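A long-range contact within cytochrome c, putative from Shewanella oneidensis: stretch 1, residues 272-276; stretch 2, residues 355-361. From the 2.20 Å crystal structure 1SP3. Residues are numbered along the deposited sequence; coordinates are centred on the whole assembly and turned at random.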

# COMPACT_ATOMS: atom_id res chain seq x y z
N GLN A 272 -21.28 -3.70 -6.95
CA GLN A 272 -21.18 -5.12 -7.21
C GLN A 272 -21.75 -5.84 -6.04
O GLN A 272 -21.52 -5.44 -4.87
CB GLN A 272 -19.72 -5.55 -7.38
CG GLN A 272 -19.13 -5.08 -8.69
CD GLN A 272 -17.71 -5.60 -8.86
OE1 GLN A 272 -17.51 -6.51 -9.63
NE2 GLN A 272 -16.74 -5.04 -8.11
N LYS A 273 -22.49 -6.92 -6.34
CA LYS A 273 -23.20 -7.66 -5.32
C LYS A 273 -22.20 -8.14 -4.30
O LYS A 273 -22.45 -8.07 -3.10
CB LYS A 273 -23.92 -8.86 -5.92
CG LYS A 273 -24.69 -9.72 -4.90
CD LYS A 273 -25.36 -10.89 -5.60
CE LYS A 273 -25.48 -12.03 -4.62
NZ LYS A 273 -26.62 -12.89 -5.03
N LYS A 274 -21.06 -8.62 -4.79
CA LYS A 274 -20.05 -9.23 -3.90
C LYS A 274 -19.32 -8.22 -3.00
O LYS A 274 -18.73 -8.61 -1.99
CB LYS A 274 -18.96 -9.91 -4.75
CG LYS A 274 -19.24 -11.29 -5.34
CD LYS A 274 -17.85 -11.76 -5.96
CE LYS A 274 -17.96 -12.89 -6.98
NZ LYS A 274 -18.52 -14.13 -6.38
N LYS A 275 -19.31 -6.95 -3.36
CA LYS A 275 -18.51 -5.98 -2.61
C LYS A 275 -19.18 -4.70 -2.11
O LYS A 275 -18.67 -4.11 -1.25
CB LYS A 275 -17.30 -5.58 -3.48
CG LYS A 275 -16.28 -6.76 -3.72
CD LYS A 275 -15.20 -6.39 -4.77
CE LYS A 275 -14.48 -7.67 -5.36
NZ LYS A 275 -13.27 -7.38 -6.22
N GLY A 276 -20.26 -4.23 -2.71
CA GLY A 276 -20.95 -3.02 -2.21
C GLY A 276 -20.80 -1.88 -3.22
O GLY A 276 -20.68 -2.14 -4.37
N GLY A 355 -17.11 -18.26 2.81
CA GLY A 355 -16.90 -16.85 2.54
C GLY A 355 -18.03 -16.03 1.92
O GLY A 355 -18.85 -16.54 1.13
N TYR A 356 -18.02 -14.74 2.23
CA TYR A 356 -19.09 -13.85 1.80
C TYR A 356 -19.34 -13.94 0.32
O TYR A 356 -20.50 -13.96 -0.13
CB TYR A 356 -18.81 -12.38 2.19
CG TYR A 356 -20.03 -11.53 1.92
CD1 TYR A 356 -21.16 -11.64 2.72
CD2 TYR A 356 -20.10 -10.72 0.80
CE1 TYR A 356 -22.30 -10.87 2.47
CE2 TYR A 356 -21.24 -9.96 0.53
CZ TYR A 356 -22.31 -10.02 1.37
OH TYR A 356 -23.43 -9.28 1.07
N TRP A 357 -18.22 -13.96 -0.43
CA TRP A 357 -18.31 -14.01 -1.90
C TRP A 357 -18.96 -15.28 -2.50
O TRP A 357 -19.43 -15.24 -3.67
CB TRP A 357 -16.97 -13.77 -2.56
CG TRP A 357 -16.48 -12.40 -2.39
CD1 TRP A 357 -17.21 -11.28 -2.04
CD2 TRP A 357 -15.13 -11.98 -2.51
NE1 TRP A 357 -16.37 -10.19 -1.95
CE2 TRP A 357 -15.09 -10.58 -2.24
CE3 TRP A 357 -13.93 -12.64 -2.86
CZ2 TRP A 357 -13.89 -9.83 -2.27
CZ3 TRP A 357 -12.75 -11.92 -2.89
CH2 TRP A 357 -12.74 -10.51 -2.58
N SER A 358 -19.02 -16.38 -1.73
CA SER A 358 -19.92 -17.45 -2.20
C SER A 358 -21.27 -17.57 -1.50
O SER A 358 -22.28 -17.81 -2.16
CB SER A 358 -19.25 -18.82 -2.34
OG SER A 358 -18.45 -19.07 -1.24
N GLU A 359 -21.30 -17.41 -0.20
CA GLU A 359 -22.55 -17.61 0.51
C GLU A 359 -23.38 -16.31 0.77
O GLU A 359 -24.59 -16.40 0.86
CB GLU A 359 -22.32 -18.44 1.77
CG GLU A 359 -21.88 -19.88 1.53
CD GLU A 359 -22.90 -20.73 0.75
OE1 GLU A 359 -24.14 -20.62 0.96
OE2 GLU A 359 -22.44 -21.52 -0.11
N PHE A 360 -22.76 -15.12 0.85
CA PHE A 360 -23.50 -13.84 0.93
C PHE A 360 -24.22 -13.74 2.24
O PHE A 360 -25.27 -13.08 2.36
CB PHE A 360 -24.49 -13.60 -0.22
CG PHE A 360 -23.81 -13.39 -1.55
CD1 PHE A 360 -23.93 -14.34 -2.55
CD2 PHE A 360 -22.98 -12.28 -1.76
CE1 PHE A 360 -23.23 -14.18 -3.80
CE2 PHE A 360 -22.30 -12.12 -2.94
CZ PHE A 360 -22.43 -13.07 -3.99
N ASP A 361 -23.58 -14.33 3.23
CA ASP A 361 -24.06 -14.38 4.59
C ASP A 361 -22.98 -13.81 5.49
O ASP A 361 -22.02 -14.48 5.84
CB ASP A 361 -24.31 -15.86 4.90
CG ASP A 361 -24.67 -16.13 6.32
OD1 ASP A 361 -24.50 -15.28 7.24
OD2 ASP A 361 -25.14 -17.26 6.63

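Two hydrogen bonds, both between Lys274 and Trp357, join the turn of residues 272-276 to the short helix of residues 356-359; the residues that touch are at least 82 apart in sequence. The backbones come closest at the same pair, with Lys274 CA 5.5 Å from Trp357 CA. In the first bond the indole nitrogen of Trp357, NE1, donates to the carbonyl O of Lys274 at 2.8 Å; the distance is short, but the angle of 120° at the hydrogen makes the bond weak. In the second, NZ of Lys274 donates to the carbonyl O of Trp357 at 3.1 Å. The exchange is reciprocal: each residue offers a side-chain donor to the other's backbone carbonyl. The reach of lysine suits this task, its chain running m, t, t to CE and then turning at chi4 (-62°, m) to place NZ by the helix carbonyl.

Between the two bonds the aliphatic part of Lys274 lies along the indole. Its CD sits over one face of Trp357, 4.2 Å from the centroid of the five-membered ring, in a CH-pi contact, and its CB is 3.5 Å from Trp357 CD1. A lysine therefore serves twice here, with methylenes for the aromatic surface and an ammonium for the carbonyl. Trp357, at chi1 -68° (m), likewise combines a donor at NE1 with a broad surface; farther out on the indole, CZ2 meets Lys275 CE at 3.8 Å.

Phe360 supplies the other main aromatic surface. It is the first residue to leave the helix, with positive phi (68°), and its CA-to-CB bond points toward the turn. Lys273 starts out sideways, but its extended side chain, t at all four chi angles, carries its end over the Phe360 ring. There Lys273 CE lies 3.2 Å from the centroid of the Phe360 ring and only 14° off the normal, a close CH-pi contact, while Lys273 NZ stands 4.2 Å from it in a cation-pi interaction. This NZ is also hydrogen-bonded elsewhere in the structure. The edge of the Phe360 ring meets the backbone of Lys274, CE2 lying 3.8 Å from Lys274 CA.

Buried Tyr356 adds a smaller contact: its ring edge faces the turn's carbonyls, with CD2 3.8 Å from Lys274 O.

Each stretch is also braced internally. In the turn, Gln272 O accepts from Lys275 N at 3.1 Å and from Gly276 N at 2.8 Å, and Gln272 N donates to Gly276 O at 3.1 Å. Gly276 suits its backbone angles (112/-154), at which a CB would be jammed against the carbonyl O of Lys275. Gly355 occupies the N-cap position just before the helix, and its O accepts from Ser358 N and Glu359 N, both at 2.9 Å; Phe360 N donates to Tyr356 O at 2.7 Å.

In all, 362 Å² is buried, counting both sides, with Lys274 and Trp357 the most heavily covered, at 95 and 87 Å².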